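Local coordinates for protein flagellin B1 (Methanocaldococcus jannaschii DSM 2661, PDB 5YA6) that probably builds the filament of the archaellum, the archaeal motility organelle, as one of its flagellin subunits and carries a bound calcium ion, at residues T70-A75 with S82-W87; S93-G98 with G140-E145; D104-L107 with I112-G115. One frame throughout, in Å; residues are numbered along the deposited sequence.

Interaction 1 of 3, residues T70-A75 with S82-W87; sequences TATLGA and SAITDW
A71 and T72 meet I84 within the long connection from strand 59-69 to strand 94-99 of the flagellin beta domain, in a small apolar contact. Consecutive beta turns shape the first segment: a type I turn from T70 to L73, closed by the L73 N to T70 O bond, then a type II turn from T72 to A75. The first of these turns presents A71 with its CB aimed at the other segment, where the methyl lies 4.0 Å from I84 CG1 and equally 4.0 Å from the carbonyl oxygen A83 O. Next along the chain, T72 contributes its methyl branch. With OG1 set between the backbone N and the carbonyl carbon (chi1 49°), CG2 lies anti to the carbonyl carbon, and OG1 is hydrogen-bonded to V99 O on the neighbouring strand; the two branches thus serve different neighbours, one apolar and one polar. I84 answers both residues with a single arm: CG1 packs against A71, and the chain continues to CD1, which reaches T72. The side chains of T72 and I84 cross at about a right angle, and they meet through their terminal methyls, T72 CG2 3.8 Å from I84 CD1.

Interaction 2 of 3, residues S93-G98 with G140-E145; sequences SSYVVG and GQFQPE
The rings of Y95 and F142 make an offset edge-to-face pair inside the flagellin beta domain, joining two strands of one mixed sheet that are not neighbours in it. The edge of F142 is turned toward the face of Y95, with planes at 89° and centroids 5.4 Å apart. Contact is made by F142 CE1 and, a little farther off, CZ, which come closest to the phenol end of the tyrosine: CE1 is 3.5 Å from Y95 CZ. At the edge of the F142 ring, in its plane, sits Y95 OH, and at the edge of the Y95 ring, also in plane, lies CG2 of V97, two residues on along the same strand.

Strands 51-56 and 59-69 come between strands 137-143 and 94-99 in the sheet, and the closest backbone pair, Y95 and F142, is still 10.9 Å apart between CA atoms. The span is bridged by long side chains aimed at each other. F142 extends with CG anti to its backbone N (chi1 -174°), whereas Y95 has CG between N and the carbonyl carbon (chi1 59°). L52 and L120 each touch both rings, placing the pair in the core.

The phenol oxygen is buried, and its polar partner is A50 O, to which it is hydrogen-bonded; this bond anchors the end of the tyrosine that F142 meets. Beyond F142, the Q143 amide reaches forward along its own chain, its NE2 hydrogen-bonded to P144 O at 2.8 Å and also to G147 O. Q141 NE2 instead reaches across to the second subunit, another copy of this protein, where it bonds to S139 OG and E137 O of that subunit. Within the aromatic pair itself, the shortest approach is Y95 OH to F142 CE1, 3.4 Å.

Interaction 3 of 3, residues D104-L107 with I112-G115; sequences DGSL and INKG. With CA (calcium ion), chain D.
D104, S106 and N113 come together on a calcium ion, each giving one side-chain oxygen. The metal bonds run from D104 OD1, S106 OG and N113 OD1 to calcium, all at 2.4 Å, and a water lies 2.5 Å from the ion. D102 and D116 complete the protein part of the site. The water also accepts a hydrogen bond from D104 N, which ties it to the loop as well as to the metal.

Hydrogen bonds brace this first shell. N113 ND2 donates to D104 OD2 at 2.9 Å, nearly straight at 165° and from the syn side of the carboxylate, a little out of its plane; the aspartate thus holds calcium with one oxygen and the asparagine amide with the other, fixing the amide so that OD1 faces the ion. Along the loop, S106 N reaches D104 OD1 from above the carboxylate plane, closing an Asx turn at this metal-binding loop of the flagellin beta domain. S106 OG, besides binding calcium, is hydrogen-bonded to V111 O.

Apolar packing flanks the site. L107 and I112 run side by side, pointing the same way, and both rest on L47; L107 CD2 touches I112 CB at 3.9 Å.

Along the chain, interaction 1 closes before interaction 2 opens, while interaction 3 is nested within the chain span that interaction 2 closes. Strand 94-99 joins interactions 1 and 2: its G98 CA lies 3.2 Å from T72 OG1, and V96 CG2 packs against D86 O at 3.6 Å, so the loop of interaction 1 rests on the strand that carries Y95. Interaction 3 follows that strand in sequence, and its nearest atoms are about 5 Å from interaction 2 and about 7 Å from interaction 1. L47 touches F142 as well as L107 and I112, linking the core to the calcium loop. The ion is about 13 Å from the T72 side chain and about 14 Å from that of F142.

Interaction 1 of 3, residues T70-A75 with S82-W87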
ATOM      1  N   THR B  70      -1.326  16.283 -22.925  1.00 15.56           N
ATOM      2  CA  THR B  70      -2.201  15.556 -23.793  1.00 16.36           C
ATOM      3  C   THR B  70      -1.415  14.750 -24.864  1.00 15.48           C
ATOM      4  O   THR B  70      -2.005  14.095 -25.669  1.00 17.58           O
ATOM      5  CB  THR B  70      -3.057  16.507 -24.578  1.00 17.74           C
ATOM      6  OG1 THR B  70      -2.185  17.542 -25.053  1.00 17.03           O
ATOM      7  CG2 THR B  70      -4.192  17.185 -23.685  1.00 18.01           C
ATOM      8  N   ALA B  71      -0.118  14.765 -24.767  1.00 15.90           N
ATOM      9  CA  ALA B  71       0.742  13.964 -25.664  1.00 17.69           C
ATOM     10  C   ALA B  71       0.533  12.448 -25.586  1.00 18.85           C
ATOM     11  O   ALA B  71       0.912  11.716 -26.517  1.00 18.48           O
ATOM     12  CB  ALA B  71       2.211  14.294 -25.378  1.00 16.69           C
ATOM     13  N   THR B  72       0.045  11.937 -24.432  1.00 15.46           N
ATOM     14  CA  THR B  72      -0.295  10.548 -24.273  1.00 16.50           C
ATOM     15  C   THR B  72      -1.573  10.122 -24.968  1.00 17.94           C
ATOM     16  O   THR B  72      -1.918   8.910 -25.013  1.00 19.72           O
ATOM     17  CB  THR B  72      -0.432  10.280 -22.730  1.00 16.09           C
ATOM     18  OG1 THR B  72      -1.298  11.300 -22.126  1.00 14.47           O
ATOM     19  CG2 THR B  72       0.933  10.380 -22.028  1.00 15.42           C
ATOM     20  N   LEU B  73      -2.357  11.092 -25.441  1.00 18.88           N
ATOM     21  CA  LEU B  73      -3.681  10.787 -25.970  1.00 24.65           C
ATOM     22  C   LEU B  73      -3.593   9.966 -27.278  1.00 24.88           C
ATOM     23  O   LEU B  73      -2.914  10.386 -28.226  1.00 23.49           O
ATOM     24  CB  LEU B  73      -4.431  12.111 -26.168  1.00 28.07           C
ATOM     25  CG  LEU B  73      -5.907  12.066 -26.478  1.00 33.41           C
ATOM     26  CD1 LEU B  73      -6.660  11.314 -25.408  1.00 36.39           C
ATOM     27  CD2 LEU B  73      -6.425  13.501 -26.563  1.00 34.95           C
ATOM     28  N   GLY B  74      -4.194   8.770 -27.251  1.00 23.36           N
ATOM     29  CA  GLY B  74      -4.281   7.854 -28.412  1.00 25.67           C
ATOM     30  C   GLY B  74      -2.981   7.111 -28.698  1.00 27.21           C
ATOM     31  O   GLY B  74      -2.849   6.474 -29.744  1.00 28.57           O
ATOM     32  N   ALA B  75      -2.010   7.216 -27.797  1.00 24.23           N
ATOM     33  CA  ALA B  75      -0.668   6.700 -28.022  1.00 25.02           C
ATOM     34  C   ALA B  75      -0.443   5.304 -27.455  1.00 27.82           C
ATOM     35  O   ALA B  75      -0.783   5.029 -26.304  1.00 26.12           O
ATOM     36  CB  ALA B  75       0.363   7.642 -27.459  1.00 26.64           C
ATOM     37  N   SER B  82      10.989  10.942 -26.036  1.00 12.77           N
ATOM     38  CA  SER B  82      10.974  11.792 -27.250  1.00 14.32           C
ATOM     39  C   SER B  82       9.604  12.291 -27.610  1.00 15.29           C
ATOM     40  O   SER B  82       9.447  13.492 -27.964  1.00 17.18           O
ATOM     41  CB  SER B  82      11.664  11.079 -28.435  1.00 15.56           C
ATOM     42  OG  SER B  82      12.984  10.847 -28.047  1.00 16.38           O
ATOM     43  N   ALA B  83       8.629  11.401 -27.570  1.00 14.79           N
ATOM     44  CA  ALA B  83       7.264  11.715 -27.960  1.00 15.42           C
ATOM     45  C   ALA B  83       6.537  12.443 -26.823  1.00 15.47           C
ATOM     46  O   ALA B  83       5.719  13.336 -27.059  1.00 15.86           O
ATOM     47  CB  ALA B  83       6.532  10.453 -28.346  1.00 16.79           C
ATOM     48  N   ILE B  84       6.880  12.056 -25.577  1.00 13.51           N
ATOM     49  CA  ILE B  84       6.272  12.660 -24.376  1.00 14.39           C
ATOM     50  C   ILE B  84       7.379  13.305 -23.546  1.00 13.23           C
ATOM     51  O   ILE B  84       7.948  12.719 -22.670  1.00 12.33           O
ATOM     52  CB  ILE B  84       5.464  11.560 -23.642  1.00 14.93           C
ATOM     53  CG1 ILE B  84       4.342  10.993 -24.537  1.00 17.17           C
ATOM     54  CG2 ILE B  84       4.834  12.168 -22.366  1.00 15.72           C
ATOM     55  CD1 ILE B  84       3.973   9.582 -24.201  1.00 18.22           C
ATOM     56  N   THR B  85       7.781  14.528 -23.912  1.00 15.39           N
ATOM     57  CA  THR B  85       8.946  15.154 -23.361  1.00 16.77           C
ATOM     58  C   THR B  85       8.733  15.590 -21.912  1.00 15.36           C
ATOM     59  O   THR B  85       9.692  15.758 -21.181  1.00 14.43           O
ATOM     60  CB  THR B  85       9.332  16.444 -24.203  1.00 19.63           C
ATOM     61  OG1 THR B  85       8.154  17.244 -24.430  1.00 22.78           O
ATOM     62  CG2 THR B  85       9.871  15.982 -25.565  1.00 23.62           C
ATOM     63  N   ASP B  86       7.461  15.689 -21.503  1.00 16.56           N
ATOM     64  CA  ASP B  86       7.147  16.017 -20.103  1.00 16.58           C
ATOM     65  C   ASP B  86       7.554  14.902 -19.124  1.00 16.99           C
ATOM     66  O   ASP B  86       7.580  15.127 -17.935  1.00 15.06           O
ATOM     67  CB  ASP B  86       5.653  16.363 -19.907  1.00 18.02           C
ATOM     68  CG  ASP B  86       5.276  17.769 -20.416  1.00 20.17           C
ATOM     69  OD1 ASP B  86       6.161  18.600 -20.544  1.00 21.04           O
ATOM     70  OD2 ASP B  86       4.103  17.969 -20.732  1.00 25.50           O
ATOM     71  N   TRP B  87       7.945  13.716 -19.619  1.00 15.00           N
ATOM     72  CA  TRP B  87       8.708  12.781 -18.746  1.00 15.13           C
ATOM     73  C   TRP B  87       9.881  13.411 -18.021  1.00 16.36           C
ATOM     74  O   TRP B  87      10.300  12.931 -16.982  1.00 17.48           O
ATOM     75  CB  TRP B  87       9.246  11.562 -19.528  1.00 14.87           C
ATOM     76  CG  TRP B  87       8.278  10.412 -19.589  1.00 14.02           C
ATOM     77  CD1 TRP B  87       7.573  10.005 -20.630  1.00 14.33           C
ATOM     78  CD2 TRP B  87       7.927   9.552 -18.497  1.00 13.98           C
ATOM     79  NE1 TRP B  87       6.731   8.961 -20.268  1.00 14.16           N
ATOM     80  CE2 TRP B  87       6.970   8.650 -18.965  1.00 14.14           C
ATOM     81  CE3 TRP B  87       8.333   9.483 -17.162  1.00 13.99           C
ATOM     82  CZ2 TRP B  87       6.447   7.613 -18.150  1.00 14.27           C
ATOM     83  CZ3 TRP B  87       7.803   8.490 -16.365  1.00 14.75           C
ATOM     84  CH2 TRP B  87       6.862   7.610 -16.845  1.00 13.56           C
TER

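Interaction 2 of 3, residues S93-G98 with G140-E145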
ATOM      1  N   SER B  93      10.232  13.389  -6.654  1.00 19.14           N
ATOM      2  CA  SER B  93       9.130  13.734  -5.803  1.00 20.49           C
ATOM      3  C   SER B  93       7.883  14.188  -6.542  1.00 18.11           C
ATOM      4  O   SER B  93       7.013  14.768  -5.946  1.00 17.42           O
ATOM      5  CB  SER B  93       9.574  14.822  -4.807  1.00 23.41           C
ATOM      6  OG  SER B  93       9.776  15.995  -5.516  1.00 24.74           O
ATOM      7  N   SER B  94       7.770  13.885  -7.847  1.00 16.16           N
ATOM      8  CA  SER B  94       6.660  14.437  -8.622  1.00 17.75           C
ATOM      9  C   SER B  94       6.157  13.438  -9.640  1.00 16.59           C
ATOM     10  O   SER B  94       6.972  12.644 -10.135  1.00 20.75           O
ATOM     11  CB  SER B  94       7.148  15.669  -9.442  1.00 19.25           C
ATOM     12  OG  SER B  94       8.005  16.477  -8.667  1.00 24.48           O
ATOM     13  N   TYR B  95       4.850  13.453  -9.927  1.00 14.01           N
ATOM     14  CA  TYR B  95       4.259  12.658 -11.026  1.00 12.76           C
ATOM     15  C   TYR B  95       3.752  13.614 -12.109  1.00 13.29           C
ATOM     16  O   TYR B  95       3.390  14.770 -11.826  1.00 14.80           O
ATOM     17  CB  TYR B  95       3.087  11.675 -10.581  1.00 11.72           C
ATOM     18  CG  TYR B  95       1.920  12.371  -9.940  1.00 12.04           C
ATOM     19  CD1 TYR B  95       1.906  12.622  -8.589  1.00 11.74           C
ATOM     20  CD2 TYR B  95       0.859  12.838 -10.695  1.00 11.91           C
ATOM     21  CE1 TYR B  95       0.869  13.303  -7.996  1.00 11.36           C
ATOM     22  CE2 TYR B  95      -0.188  13.512 -10.135  1.00 12.97           C
ATOM     23  CZ  TYR B  95      -0.178  13.770  -8.771  1.00 11.34           C
ATOM     24  OH  TYR B  95      -1.225  14.512  -8.251  1.00 12.40           O
ATOM     25  N   VAL B  96       3.681  13.130 -13.341  1.00 11.79           N
ATOM     26  CA  VAL B  96       3.043  13.864 -14.423  1.00 12.11           C
ATOM     27  C   VAL B  96       1.721  13.223 -14.801  1.00 12.28           C
ATOM     28  O   VAL B  96       1.636  11.980 -14.900  1.00 12.04           O
ATOM     29  CB  VAL B  96       4.034  13.915 -15.627  1.00 12.91           C
ATOM     30  CG1 VAL B  96       3.367  14.490 -16.868  1.00 14.52           C
ATOM     31  CG2 VAL B  96       5.311  14.624 -15.187  1.00 14.10           C
ATOM     32  N   VAL B  97       0.702  14.007 -15.053  1.00 12.10           N
ATOM     33  CA  VAL B  97      -0.541  13.413 -15.488  1.00 11.94           C
ATOM     34  C   VAL B  97      -0.631  13.395 -17.006  1.00 13.14           C
ATOM     35  O   VAL B  97      -0.447  14.431 -17.654  1.00 13.70           O
ATOM     36  CB  VAL B  97      -1.760  14.169 -14.923  1.00 12.56           C
ATOM     37  CG1 VAL B  97      -3.071  13.595 -15.424  1.00 12.53           C
ATOM     38  CG2 VAL B  97      -1.708  14.178 -13.372  1.00 12.14           C
ATOM     39  N   GLY B  98      -0.899  12.236 -17.572  1.00 11.97           N
ATOM     40  CA  GLY B  98      -1.176  12.108 -19.044  1.00 12.73           C
ATOM     41  C   GLY B  98      -2.648  11.954 -19.235  1.00 13.06           C
ATOM     42  O   GLY B  98      -3.311  11.129 -18.572  1.00 13.50           O
ATOM     43  N   GLY B 140       0.506   1.397  -2.541  1.00 11.29           N
ATOM     44  CA  GLY B 140       0.297   2.859  -2.553  1.00 12.02           C
ATOM     45  C   GLY B 140      -1.149   3.273  -2.669  1.00  9.83           C
ATOM     46  O   GLY B 140      -2.027   2.439  -2.869  1.00  9.79           O
ATOM     47  N   GLN B 141      -1.406   4.590  -2.573  1.00  9.55           N
ATOM     48  CA  GLN B 141      -2.720   5.139  -2.749  1.00  9.46           C
ATOM     49  C   GLN B 141      -2.513   6.492  -3.454  1.00  9.50           C
ATOM     50  O   GLN B 141      -1.511   7.175  -3.247  1.00 10.33           O
ATOM     51  CB  GLN B 141      -3.468   5.382  -1.424  1.00  9.71           C
ATOM     52  CG  GLN B 141      -3.744   4.031  -0.683  1.00  9.86           C
ATOM     53  CD  GLN B 141      -4.640   4.243   0.535  1.00 10.82           C
ATOM     54  OE1 GLN B 141      -5.129   5.340   0.778  1.00 11.22           O
ATOM     55  NE2 GLN B 141      -4.914   3.149   1.278  1.00  9.88           N
ATOM     56  N   PHE B 142      -3.490   6.814  -4.327  1.00  9.96           N
ATOM     57  CA  PHE B 142      -3.596   8.156  -4.956  1.00  9.87           C
ATOM     58  C   PHE B 142      -4.787   8.870  -4.381  1.00  9.72           C
ATOM     59  O   PHE B 142      -5.926   8.467  -4.593  1.00 10.79           O
ATOM     60  CB  PHE B 142      -3.729   8.009  -6.452  1.00 10.14           C
ATOM     61  CG  PHE B 142      -3.696   9.358  -7.188  1.00 10.04           C
ATOM     62  CD1 PHE B 142      -2.652  10.215  -6.989  1.00 10.99           C
ATOM     63  CD2 PHE B 142      -4.683   9.697  -8.104  1.00 10.85           C
ATOM     64  CE1 PHE B 142      -2.592  11.424  -7.646  1.00 12.05           C
ATOM     65  CE2 PHE B 142      -4.597  10.900  -8.786  1.00 11.43           C
ATOM     66  CZ  PHE B 142      -3.558  11.747  -8.561  1.00 10.87           C
ATOM     67  N   GLN B 143      -4.503   9.920  -3.602  1.00 10.54           N
ATOM     68  CA  GLN B 143      -5.472  10.559  -2.755  1.00 10.96           C
ATOM     69  C   GLN B 143      -5.640  12.060  -3.148  1.00 12.18           C
ATOM     70  O   GLN B 143      -4.821  12.887  -2.815  1.00 12.33           O
ATOM     71  CB  GLN B 143      -4.970  10.480  -1.327  1.00 12.02           C
ATOM     72  CG  GLN B 143      -5.972  11.086  -0.323  1.00 11.99           C
ATOM     73  CD  GLN B 143      -7.302  10.407  -0.281  1.00 12.14           C
ATOM     74  OE1 GLN B 143      -7.445   9.274   0.233  1.00 14.07           O
ATOM     75  NE2 GLN B 143      -8.322  11.085  -0.859  1.00 15.42           N
ATOM     76  N   PRO B 144      -6.701  12.355  -3.811  1.00 14.55           N
ATOM     77  CA  PRO B 144      -7.005  13.779  -3.984  1.00 15.13           C
ATOM     78  C   PRO B 144      -7.443  14.413  -2.672  1.00 17.86           C
ATOM     79  O   PRO B 144      -7.772  13.733  -1.691  1.00 16.37           O
ATOM     80  CB  PRO B 144      -8.220  13.732  -4.946  1.00 18.27           C
ATOM     81  CG  PRO B 144      -7.966  12.503  -5.724  1.00 17.91           C
ATOM     82  CD  PRO B 144      -7.635  11.531  -4.543  1.00 16.75           C
ATOM     83  N   GLU B 145      -7.518  15.722  -2.676  1.00 17.15           N
ATOM     84  CA  GLU B 145      -7.940  16.398  -1.479  1.00 17.73           C
ATOM     85  C   GLU B 145      -9.300  15.917  -0.989  1.00 19.79           C
ATOM     86  O   GLU B 145      -9.489  15.696   0.243  1.00 18.76           O
ATOM     87  CB  GLU B 145      -7.910  17.896  -1.706  1.00 18.33           C
ATOM     88  CG  GLU B 145      -8.328  18.685  -0.453  1.00 20.95           C
ATOM     89  CD  GLU B 145      -8.318  20.194  -0.674  1.00 25.62           C
ATOM     90  OE1 GLU B 145      -8.679  20.929   0.304  1.00 29.06           O
ATOM     91  OE2 GLU B 145      -7.955  20.664  -1.777  1.00 26.95           O
TER

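Interaction 3 of 3, residues D104-L107 with I112-G115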
ATOM      1  N   ASP B 104     -14.591  16.295 -22.563  1.00 22.38           N
ATOM      2  CA  ASP B 104     -14.761  17.709 -22.342  1.00 22.25           C
ATOM      3  C   ASP B 104     -13.486  18.531 -22.102  1.00 21.15           C
ATOM      4  O   ASP B 104     -13.580  19.734 -21.876  1.00 22.75           O
ATOM      5  CB  ASP B 104     -15.816  17.948 -21.235  1.00 22.38           C
ATOM      6  CG  ASP B 104     -15.284  17.759 -19.838  1.00 22.98           C
ATOM      7  OD1 ASP B 104     -14.179  17.218 -19.707  1.00 18.93           O
ATOM      8  OD2 ASP B 104     -15.957  18.176 -18.861  1.00 24.06           O
ATOM      9  N   GLY B 105     -12.283  17.924 -22.085  1.00 19.19           N
ATOM     10  CA  GLY B 105     -11.053  18.728 -21.859  1.00 18.69           C
ATOM     11  C   GLY B 105     -10.671  19.093 -20.411  1.00 17.48           C
ATOM     12  O   GLY B 105      -9.664  19.731 -20.195  1.00 19.96           O
ATOM     13  N   SER B 106     -11.482  18.637 -19.446  1.00 16.76           N
ATOM     14  CA  SER B 106     -11.322  18.999 -18.031  1.00 15.67           C
ATOM     15  C   SER B 106      -9.926  18.681 -17.443  1.00 14.43           C
ATOM     16  O   SER B 106      -9.419  19.423 -16.584  1.00 15.56           O
ATOM     17  CB  SER B 106     -12.455  18.331 -17.201  1.00 15.57           C
ATOM     18  OG  SER B 106     -12.369  16.930 -17.189  1.00 15.18           O
ATOM     19  N   LEU B 107      -9.290  17.595 -17.907  1.00 15.98           N
ATOM     20  CA  LEU B 107      -7.959  17.229 -17.401  1.00 16.17           C
ATOM     21  C   LEU B 107      -6.854  18.234 -17.689  1.00 18.34           C
ATOM     22  O   LEU B 107      -5.866  18.313 -16.935  1.00 18.81           O
ATOM     23  CB  LEU B 107      -7.529  15.838 -17.866  1.00 15.37           C
ATOM     24  CG  LEU B 107      -8.145  14.675 -17.131  1.00 16.76           C
ATOM     25  CD1 LEU B 107      -7.791  13.424 -17.891  1.00 16.54           C
ATOM     26  CD2 LEU B 107      -7.589  14.577 -15.718  1.00 14.93           C
ATOM     27  N   ILE B 112     -10.677  15.823 -13.169  1.00 13.27           N
ATOM     28  CA  ILE B 112     -11.088  14.515 -13.739  1.00 12.88           C
ATOM     29  C   ILE B 112     -12.590  14.327 -13.491  1.00 14.36           C
ATOM     30  O   ILE B 112     -13.035  14.538 -12.373  1.00 14.65           O
ATOM     31  CB  ILE B 112     -10.249  13.305 -13.195  1.00 13.09           C
ATOM     32  CG1 ILE B 112     -10.346  12.078 -14.096  1.00 13.23           C
ATOM     33  CG2 ILE B 112     -10.494  13.022 -11.710  1.00 13.25           C
ATOM     34  CD1 ILE B 112      -9.446  10.952 -13.724  1.00 13.66           C
ATOM     35  N   ASN B 113     -13.336  14.049 -14.553  1.00 15.48           N
ATOM     36  CA  ASN B 113     -14.778  13.875 -14.421  1.00 16.46           C
ATOM     37  C   ASN B 113     -15.276  12.698 -15.179  1.00 18.35           C
ATOM     38  O   ASN B 113     -14.537  11.928 -15.693  1.00 16.99           O
ATOM     39  CB  ASN B 113     -15.505  15.194 -14.654  1.00 17.78           C
ATOM     40  CG  ASN B 113     -15.382  15.724 -16.049  1.00 18.57           C
ATOM     41  OD1 ASN B 113     -15.009  15.030 -16.944  1.00 18.51           O
ATOM     42  ND2 ASN B 113     -15.686  17.001 -16.225  1.00 20.90           N
ATOM     43  N   LYS B 114     -16.576  12.487 -15.101  1.00 21.11           N
ATOM     44  CA  LYS B 114     -17.155  11.262 -15.594  1.00 21.47           C
ATOM     45  C   LYS B 114     -16.609  10.816 -16.959  1.00 21.03           C
ATOM     46  O   LYS B 114     -16.634  11.594 -17.943  1.00 22.32           O
ATOM     47  CB  LYS B 114     -18.693  11.455 -15.676  1.00 22.50           C
ATOM     48  CG  LYS B 114     -19.389  10.241 -16.278  1.00 24.00           C
ATOM     49  CD  LYS B 114     -20.901  10.417 -16.280  1.00 27.85           C
ATOM     50  CE  LYS B 114     -21.552   9.249 -17.028  1.00 30.58           C
ATOM     51  NZ  LYS B 114     -23.034   9.329 -17.001  1.00 35.57           N
ATOM     52  N   GLY B 115     -16.209   9.562 -17.009  1.00 20.27           N
ATOM     53  CA  GLY B 115     -15.708   8.918 -18.197  1.00 21.07           C
ATOM     54  C   GLY B 115     -14.201   9.077 -18.436  1.00 20.46           C
ATOM     55  O   GLY B 115     -13.634   8.389 -19.303  1.00 21.08           O
TER
HETATM   56 CA    CA D 301     -13.352  15.259 -18.607  1.00 17.45          CA
HETATM   57  O   HOH W   1     -15.181  14.541 -20.067  1.00 18.74           O